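Long-range contacts in N-acetylgalactosaminyltransferase 7 (Homo sapiens, PDB 6IWR), which is a two-domain glycosyltransferase that joins a catalytic domain of the GT-A fold to a ricin-type beta-trefoil lectin domain: residues 79-87 / 123-131; 482-490 / 498-509. One frame throughout, in Å; residues are numbered along the deposited sequence.

Contact 1: residues 79-87 / 123-131; sequences EPEPPGVVG and ISLDRSVND
The type I beta turn from Ser124 to Arg127, in the loop between helix 117-122 and strand 140-141, receives the proline-rich loop 79-87 at Gly84, whose CA lies 4.4 Å from Arg127 CA. Neither segment is helix or strand, and the two join at the surface of the glycosyltransferase domain, beside helix 160-173. The turn is fixed from within: with OG anti to the backbone N (chi1 171°), Ser124 presents this oxygen to Asp126, whose N donates to it at 2.8 Å and 153°, forming an ST turn. The same OG faces loop 79-87, 3.7 Å from Gly84 CA, while Ser124 CB meets the CG2 branch of Val85. Gly84 N comes within 3.5 Å of Asp126 O, but the angle is too poor for a bond. Its partner is instead the carboxylate of Glu91, which also accepts from Val85 N and Ser128 N and so ties both loops together. Lys172 does the complementary job for acceptors, taking Pro82 O and Asp126 O and pairing with Glu81 OE1, which Arg173 grips as well. Two basic groups on one carboxylate oxygen would probably keep Glu81 ionised. The glutamate gets there on an extended chain (chi1 -173°), bringing OE1 alongside the backbone of Ser128, 3.3 Å from its CA. Across the contact the other carboxylate oxygen is linked by a water, which gives a weak bond to Glu81 OE2 at 3.1 Å and accepts from Val129 N at 2.8 Å.

Contact 2: residues 482-490 / 498-509; sequences TAYCIDSMG and ELGPCHRMGGNQ
A disulfide runs diagonally across the end of a two-stranded hairpin: Cys485 pairs in the sheet with Gly500, yet its SG is bonded at 2.1 Å to SG of Cys502, two residues further on, with chi3 at 100°. Cys502 N, just beyond strand 498-501, returns a bond to Ala483 O, so this crossing is held by both covalent and backbone links. From there the antiparallel ladder continues through the hydrogen-bonded pairs Cys485-Gly500 and Asp487-Glu498, and Cys485 N reaches Gly500 O at 2.7 Å. The strand directions differ by 135°, which shows a strongly twisted pair. This hairpin belongs to the ricin-type beta-trefoil; Cys485-Ile486-Asp487 fits the CLD motif of such lectin repeats, and Gln509, followed by Leu and Phe, is probably the glutamine of the position filled by QxW in related repeats. Its amide closes the loop it ends: OE1 accepts His503 N in its carbonyl plane, on a lone pair, and NE2 donates to Pro501 O at 2.8 Å from above that carbonyl plane. A water bridges Ile486 O and Gln509 O, and Ser488 N donates to Asn508 O. Asp487 OD1 receives Met489 N at 2.9 Å from above the carboxylate plane, an Asx turn. Ile486 and Leu499 share the face bordered by Trp589; from there Leu499 CD2 reaches back to Tyr484 CB at 3.5 Å, the side chains crossing at about a right angle. Bent at chi2 (-47°), Met489 lays CG and CE over the carboxylate of Glu498, CE lying 3.3 Å from OE1.

How the contacts relate
Contact 1 and contact 2 follow in series along the chain and lie on opposite sides of its centre, with their own centres 54 Å apart and their nearest atoms about 34 Å apart, so neither touches the other. The first packs against the glycosyltransferase domain, the second lies inside the lectin domain, and no bond to the manganese(II) ion forms part of either. The assembly distinguishes them too. No other chain touches 79-87 or 123-131, whereas in contact 2 His503 packs on Val97 and Met505 on Pro100 of the second subunit. Those two partners belong to the chain region that lies between the segments of contact 1.

Contact 1: residues 79-87 / 123-131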
loop_
_atom_site.group_PDB
_atom_site.type_symbol
_atom_site.label_atom_id
_atom_site.label_comp_id
_atom_site.label_asym_id
_atom_site.label_seq_id
_atom_site.Cartn_x
_atom_site.Cartn_y
_atom_site.Cartn_z
ATOM N N GLU A 79 37.643 10.466 25.634
ATOM C CA GLU A 79 37.049 9.400 26.429
ATOM C C GLU A 79 35.599 9.173 26.040
ATOM O O GLU A 79 34.931 10.097 25.572
ATOM C CB GLU A 79 37.127 9.722 27.925
ATOM C CG GLU A 79 38.131 8.887 28.671
ATOM C CD GLU A 79 39.239 9.736 29.236
ATOM O OE1 GLU A 79 40.406 9.278 29.243
ATOM O OE2 GLU A 79 38.930 10.871 29.664
ATOM N N PRO A 80 35.073 7.963 26.263
ATOM C CA PRO A 80 33.767 7.612 25.686
ATOM C C PRO A 80 32.687 8.588 26.113
ATOM O O PRO A 80 32.800 9.274 27.132
ATOM C CB PRO A 80 33.495 6.197 26.224
ATOM C CG PRO A 80 34.324 6.094 27.464
ATOM C CD PRO A 80 35.556 6.931 27.203
ATOM N N GLU A 81 31.631 8.634 25.323
ATOM C CA GLU A 81 30.656 9.702 25.466
ATOM C C GLU A 81 29.735 9.442 26.652
ATOM O O GLU A 81 29.086 8.395 26.713
ATOM C CB GLU A 81 29.827 9.862 24.197
ATOM C CG GLU A 81 28.906 11.083 24.238
ATOM C CD GLU A 81 28.089 11.248 22.961
ATOM O OE1 GLU A 81 26.832 11.259 23.050
ATOM O OE2 GLU A 81 28.712 11.343 21.872
ATOM N N PRO A 82 29.609 10.386 27.573
ATOM C CA PRO A 82 28.705 10.213 28.731
ATOM C C PRO A 82 27.265 10.041 28.280
ATOM O O PRO A 82 26.751 10.880 27.526
ATOM C CB PRO A 82 28.873 11.527 29.513
ATOM C CG PRO A 82 29.940 12.325 28.783
ATOM C CD PRO A 82 30.104 11.760 27.418
ATOM N N PRO A 83 26.555 9.010 28.754
ATOM C CA PRO A 83 25.171 8.821 28.310
ATOM C C PRO A 83 24.304 9.965 28.792
ATOM O O PRO A 83 24.674 10.709 29.697
ATOM C CB PRO A 83 24.765 7.494 28.961
ATOM C CG PRO A 83 25.589 7.434 30.179
ATOM C CD PRO A 83 26.904 8.083 29.840
ATOM N N GLY A 84 23.149 10.126 28.155
ATOM C CA GLY A 84 22.200 11.103 28.651
ATOM C C GLY A 84 21.461 10.597 29.875
ATOM O O GLY A 84 21.146 11.370 30.791
ATOM N N VAL A 85 21.166 9.291 29.905
ATOM C CA VAL A 85 20.595 8.625 31.063
ATOM C C VAL A 85 21.252 7.260 31.189
ATOM O O VAL A 85 21.157 6.435 30.276
ATOM C CB VAL A 85 19.063 8.513 30.936
ATOM C CG1 VAL A 85 18.434 7.834 32.159
ATOM C CG2 VAL A 85 18.458 9.888 30.712
ATOM N N VAL A 86 21.952 7.046 32.304
ATOM C CA VAL A 86 22.520 5.746 32.692
ATOM C C VAL A 86 21.372 4.773 32.967
ATOM O O VAL A 86 20.601 4.965 33.907
ATOM C CB VAL A 86 23.441 5.877 33.914
ATOM C CG1 VAL A 86 24.477 4.698 33.916
ATOM C CG2 VAL A 86 24.188 7.265 33.882
ATOM N N GLY A 87 21.254 3.727 32.170
ATOM C CA GLY A 87 22.036 3.597 30.982
ATOM C C GLY A 87 20.986 3.341 29.931
ATOM O O GLY A 87 21.285 3.295 28.732
ATOM N N ILE A 123 13.494 8.551 25.133
ATOM C CA ILE A 123 14.927 8.568 24.875
ATOM C C ILE A 123 15.438 9.963 25.201
ATOM O O ILE A 123 14.790 10.962 24.883
ATOM C CB ILE A 123 15.219 8.170 23.415
ATOM C CG1 ILE A 123 14.531 6.829 23.081
ATOM C CG2 ILE A 123 16.732 8.149 23.132
ATOM C CD1 ILE A 123 14.693 6.336 21.630
ATOM N N SER A 124 16.567 10.043 25.889
ATOM C CA SER A 124 17.125 11.342 26.257
ATOM C C SER A 124 17.377 12.213 25.026
ATOM O O SER A 124 17.726 11.718 23.952
ATOM C CB SER A 124 18.440 11.167 27.036
ATOM O OG SER A 124 19.101 12.411 27.211
ATOM N N LEU A 125 17.212 13.527 25.189
ATOM C CA LEU A 125 17.678 14.438 24.150
ATOM C C LEU A 125 19.198 14.434 24.016
ATOM O O LEU A 125 19.710 14.809 22.951
ATOM C CB LEU A 125 17.199 15.853 24.426
ATOM C CG LEU A 125 15.685 15.991 24.535
ATOM C CD1 LEU A 125 15.328 17.410 24.981
ATOM C CD2 LEU A 125 15.035 15.623 23.222
ATOM N N ASP A 126 19.923 14.000 25.057
ATOM C CA ASP A 126 21.384 13.989 25.085
ATOM C C ASP A 126 21.956 12.576 24.995
ATOM O O ASP A 126 23.075 12.313 25.430
ATOM C CB ASP A 126 21.885 14.679 26.353
ATOM C CG ASP A 126 21.420 16.116 26.447
ATOM O OD1 ASP A 126 21.622 16.890 25.478
ATOM O OD2 ASP A 126 20.826 16.471 27.491
ATOM N N ARG A 127 21.201 11.658 24.424
ATOM C CA ARG A 127 21.622 10.273 24.414
ATOM C C ARG A 127 22.918 10.110 23.645
ATOM O O ARG A 127 23.227 10.885 22.738
ATOM C CB ARG A 127 20.545 9.388 23.794
ATOM C CG ARG A 127 20.413 9.539 22.279
ATOM C CD ARG A 127 19.772 8.317 21.786
ATOM N NE ARG A 127 19.526 8.308 20.361
ATOM C CZ ARG A 127 18.847 7.337 19.753
ATOM N NH1 ARG A 127 18.655 7.374 18.442
ATOM N NH2 ARG A 127 18.351 6.335 20.467
ATOM N N SER A 128 23.675 9.086 24.021
ATOM C CA SER A 128 24.836 8.666 23.258
ATOM C C SER A 128 24.346 7.874 22.056
ATOM O O SER A 128 23.160 7.547 21.987
ATOM C CB SER A 128 25.760 7.831 24.129
ATOM O OG SER A 128 25.039 6.751 24.700
ATOM N N VAL A 129 25.233 7.542 21.120
ATOM C CA VAL A 129 24.815 6.904 19.877
ATOM C C VAL A 129 25.892 5.919 19.439
ATOM O O VAL A 129 27.044 6.008 19.858
ATOM C CB VAL A 129 24.512 7.990 18.814
ATOM C CG1 VAL A 129 25.151 7.648 17.509
ATOM C CG2 VAL A 129 23.012 8.165 18.669
ATOM N N ASN A 130 25.501 4.945 18.623
ATOM C CA ASN A 130 26.481 4.036 18.059
ATOM C C ASN A 130 27.367 4.774 17.049
ATOM O O ASN A 130 26.992 5.802 16.483
ATOM C CB ASN A 130 25.784 2.835 17.414
ATOM C CG ASN A 130 24.790 3.237 16.315
ATOM O OD1 ASN A 130 23.887 2.498 15.997
ATOM N ND2 ASN A 130 24.960 4.425 15.742
ATOM N N ASP A 131 28.547 4.232 16.821
ATOM C CA ASP A 131 29.547 4.844 15.958
ATOM C C ASP A 131 29.651 3.990 14.703
ATOM O O ASP A 131 30.240 2.907 14.729
ATOM C CB ASP A 131 30.886 4.951 16.684
ATOM C CG ASP A 131 31.984 5.652 15.852
ATOM O OD1 ASP A 131 31.731 6.104 14.715
ATOM O OD2 ASP A 131 33.125 5.735 16.367
HETATM O O HOH W 1 27.842 8.514 20.952
#

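Contact 2: residues 482-490 / 498-509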
loop_
_atom_site.group_PDB
_atom_site.type_symbol
_atom_site.label_atom_id
_atom_site.label_comp_id
_atom_site.label_asym_id
_atom_site.label_seq_id
_atom_site.Cartn_x
_atom_site.Cartn_y
_atom_site.Cartn_z
ATOM N N THR A 482 -15.262 4.923 -27.553
ATOM C CA THR A 482 -15.795 4.569 -26.246
ATOM C C THR A 482 -15.253 5.544 -25.211
ATOM O O THR A 482 -14.409 6.403 -25.488
ATOM C CB THR A 482 -15.419 3.148 -25.789
ATOM O OG1 THR A 482 -14.177 3.203 -25.064
ATOM C CG2 THR A 482 -15.300 2.166 -26.952
ATOM N N ALA A 483 -15.725 5.373 -23.992
ATOM C CA ALA A 483 -15.285 6.165 -22.860
ATOM C C ALA A 483 -14.556 5.284 -21.850
ATOM O O ALA A 483 -14.541 5.573 -20.655
ATOM C CB ALA A 483 -16.477 6.869 -22.226
ATOM N N TYR A 484 -13.980 4.181 -22.320
ATOM C CA TYR A 484 -13.238 3.272 -21.470
ATOM C C TYR A 484 -11.765 3.332 -21.821
ATOM O O TYR A 484 -11.403 3.460 -22.992
ATOM C CB TYR A 484 -13.760 1.854 -21.600
ATOM C CG TYR A 484 -15.145 1.687 -21.035
ATOM C CD1 TYR A 484 -15.372 1.743 -19.649
ATOM C CD2 TYR A 484 -16.233 1.449 -21.871
ATOM C CE1 TYR A 484 -16.664 1.566 -19.107
ATOM C CE2 TYR A 484 -17.524 1.273 -21.343
ATOM C CZ TYR A 484 -17.732 1.341 -19.962
ATOM O OH TYR A 484 -19.002 1.169 -19.452
ATOM N N CYS A 485 -10.930 3.280 -20.792
ATOM C CA CYS A 485 -9.488 3.431 -20.891
ATOM C C CYS A 485 -8.814 2.260 -20.184
ATOM O O CYS A 485 -9.316 1.746 -19.177
ATOM C CB CYS A 485 -9.011 4.751 -20.254
ATOM S SG CYS A 485 -9.148 6.207 -21.320
ATOM N N ILE A 486 -7.679 1.819 -20.726
ATOM C CA ILE A 486 -6.865 0.894 -19.964
ATOM C C ILE A 486 -6.358 1.664 -18.768
ATOM O O ILE A 486 -6.035 2.857 -18.869
ATOM C CB ILE A 486 -5.719 0.305 -20.804
ATOM C CG1 ILE A 486 -6.292 -0.441 -22.032
ATOM C CG2 ILE A 486 -4.867 -0.616 -19.932
ATOM C CD1 ILE A 486 -5.278 -1.138 -22.930
ATOM N N ASP A 487 -6.357 1.021 -17.605
ATOM C CA ASP A 487 -5.812 1.738 -16.474
ATOM C C ASP A 487 -5.273 0.772 -15.433
ATOM O O ASP A 487 -5.744 -0.360 -15.273
ATOM C CB ASP A 487 -6.844 2.759 -15.969
ATOM C CG ASP A 487 -7.261 2.586 -14.531
ATOM O OD1 ASP A 487 -6.459 2.721 -13.578
ATOM O OD2 ASP A 487 -8.470 2.421 -14.376
ATOM N N SER A 488 -4.198 1.223 -14.806
ATOM C CA SER A 488 -3.315 0.345 -14.065
ATOM C C SER A 488 -3.933 -0.107 -12.755
ATOM O O SER A 488 -3.534 -1.137 -12.206
ATOM C CB SER A 488 -2.013 1.097 -13.802
ATOM O OG SER A 488 -0.967 0.200 -13.517
ATOM N N MET A 489 -4.899 0.653 -12.231
ATOM C CA MET A 489 -5.282 0.559 -10.823
ATOM C C MET A 489 -4.077 0.758 -9.913
ATOM O O MET A 489 -4.069 0.290 -8.776
ATOM C CB MET A 489 -5.954 -0.781 -10.508
ATOM C CG MET A 489 -7.117 -1.112 -11.397
ATOM S SD MET A 489 -8.204 0.293 -11.538
ATOM C CE MET A 489 -9.518 -0.480 -12.476
ATOM N N GLY A 490 -3.038 1.423 -10.403
ATOM C CA GLY A 490 -1.814 1.525 -9.642
ATOM C C GLY A 490 -1.080 0.222 -9.446
ATOM O O GLY A 490 -0.028 0.220 -8.803
ATOM N N GLU A 498 -6.495 -3.359 -15.975
ATOM C CA GLU A 498 -7.933 -3.483 -16.199
ATOM C C GLU A 498 -8.440 -2.352 -17.085
ATOM O O GLU A 498 -7.689 -1.468 -17.524
ATOM C CB GLU A 498 -8.691 -3.486 -14.873
ATOM C CG GLU A 498 -7.954 -4.217 -13.776
ATOM C CD GLU A 498 -8.692 -4.186 -12.451
ATOM O OE1 GLU A 498 -9.867 -3.759 -12.444
ATOM O OE2 GLU A 498 -8.097 -4.586 -11.422
ATOM N N LEU A 499 -9.743 -2.392 -17.341
ATOM C CA LEU A 499 -10.439 -1.338 -18.064
ATOM C C LEU A 499 -11.227 -0.497 -17.070
ATOM O O LEU A 499 -11.850 -1.029 -16.151
ATOM C CB LEU A 499 -11.378 -1.927 -19.120
ATOM C CG LEU A 499 -11.868 -1.010 -20.245
ATOM C CD1 LEU A 499 -10.759 -0.839 -21.251
ATOM C CD2 LEU A 499 -13.151 -1.533 -20.912
ATOM N N GLY A 500 -11.192 0.817 -17.240
ATOM C CA GLY A 500 -12.027 1.673 -16.431
ATOM C C GLY A 500 -12.519 2.866 -17.215
ATOM O O GLY A 500 -12.061 3.135 -18.327
ATOM N N PRO A 501 -13.467 3.607 -16.650
ATOM C CA PRO A 501 -13.951 4.811 -17.331
ATOM C C PRO A 501 -12.841 5.845 -17.443
ATOM O O PRO A 501 -12.099 6.087 -16.489
ATOM C CB PRO A 501 -15.106 5.294 -16.443
ATOM C CG PRO A 501 -15.094 4.451 -15.239
ATOM C CD PRO A 501 -14.280 3.243 -15.483
ATOM N N CYS A 502 -12.711 6.422 -18.636
ATOM C CA CYS A 502 -11.703 7.444 -18.887
ATOM C C CYS A 502 -11.998 8.683 -18.062
ATOM O O CYS A 502 -13.155 9.094 -17.914
ATOM C CB CYS A 502 -11.670 7.822 -20.366
ATOM S SG CYS A 502 -11.181 6.491 -21.506
ATOM N N HIS A 503 -10.941 9.282 -17.527
ATOM C CA HIS A 503 -11.058 10.554 -16.834
ATOM C C HIS A 503 -10.052 11.593 -17.330
ATOM O O HIS A 503 -10.080 12.735 -16.852
ATOM C CB HIS A 503 -10.891 10.350 -15.322
ATOM C CG HIS A 503 -9.629 9.638 -14.959
ATOM N ND1 HIS A 503 -8.395 10.006 -15.460
ATOM C CD2 HIS A 503 -9.406 8.567 -14.165
ATOM C CE1 HIS A 503 -7.466 9.197 -14.982
ATOM N NE2 HIS A 503 -8.052 8.322 -14.186
ATOM N N ARG A 504 -9.160 11.236 -18.255
ATOM C CA ARG A 504 -8.259 12.207 -18.874
ATOM C C ARG A 504 -7.408 12.924 -17.849
ATOM O O ARG A 504 -7.015 14.064 -18.068
ATOM C CB ARG A 504 -9.014 13.254 -19.705
ATOM C CG ARG A 504 -9.532 12.746 -21.038
ATOM C CD ARG A 504 -10.093 13.848 -21.898
ATOM N NE ARG A 504 -10.807 13.249 -23.007
ATOM C CZ ARG A 504 -11.845 13.797 -23.645
ATOM N NH1 ARG A 504 -12.294 14.991 -23.274
ATOM N NH2 ARG A 504 -12.439 13.152 -24.662
ATOM N N MET A 505 -7.141 12.300 -16.708
ATOM C CA MET A 505 -6.305 12.919 -15.692
ATOM C C MET A 505 -4.913 12.315 -15.640
ATOM O O MET A 505 -4.141 12.644 -14.740
ATOM C CB MET A 505 -6.988 12.825 -14.337
ATOM C CG MET A 505 -8.252 13.680 -14.270
ATOM S SD MET A 505 -7.911 15.419 -14.617
ATOM C CE MET A 505 -6.696 15.737 -13.350
ATOM N N GLY A 506 -4.562 11.470 -16.606
ATOM C CA GLY A 506 -3.252 10.846 -16.617
ATOM C C GLY A 506 -3.054 9.791 -15.538
ATOM O O GLY A 506 -3.908 8.912 -15.322
ATOM N N GLY A 507 -1.904 9.874 -14.863
ATOM C CA GLY A 507 -1.546 8.968 -13.785
ATOM C C GLY A 507 -1.641 7.514 -14.180
ATOM O O GLY A 507 -0.880 7.043 -15.031
ATOM N N ASN A 508 -2.585 6.793 -13.585
ATOM C CA ASN A 508 -2.716 5.366 -13.829
ATOM C C ASN A 508 -3.435 5.032 -15.132
ATOM O O ASN A 508 -3.516 3.847 -15.493
ATOM C CB ASN A 508 -3.457 4.698 -12.674
ATOM C CG ASN A 508 -2.665 4.677 -11.395
ATOM O OD1 ASN A 508 -3.201 4.300 -10.367
ATOM N ND2 ASN A 508 -1.393 5.076 -11.441
ATOM N N GLN A 509 -3.983 6.032 -15.829
ATOM C CA GLN A 509 -4.558 5.834 -17.151
ATOM C C GLN A 509 -3.660 6.374 -18.249
ATOM O O GLN A 509 -4.135 6.639 -19.360
ATOM C CB GLN A 509 -5.935 6.476 -17.233
ATOM C CG GLN A 509 -6.974 5.725 -16.478
ATOM C CD GLN A 509 -8.353 6.295 -16.695
ATOM O OE1 GLN A 509 -8.525 7.290 -17.415
ATOM N NE2 GLN A 509 -9.353 5.658 -16.098
HETATM O O HOH W 2 -5.714 4.857 -20.510
#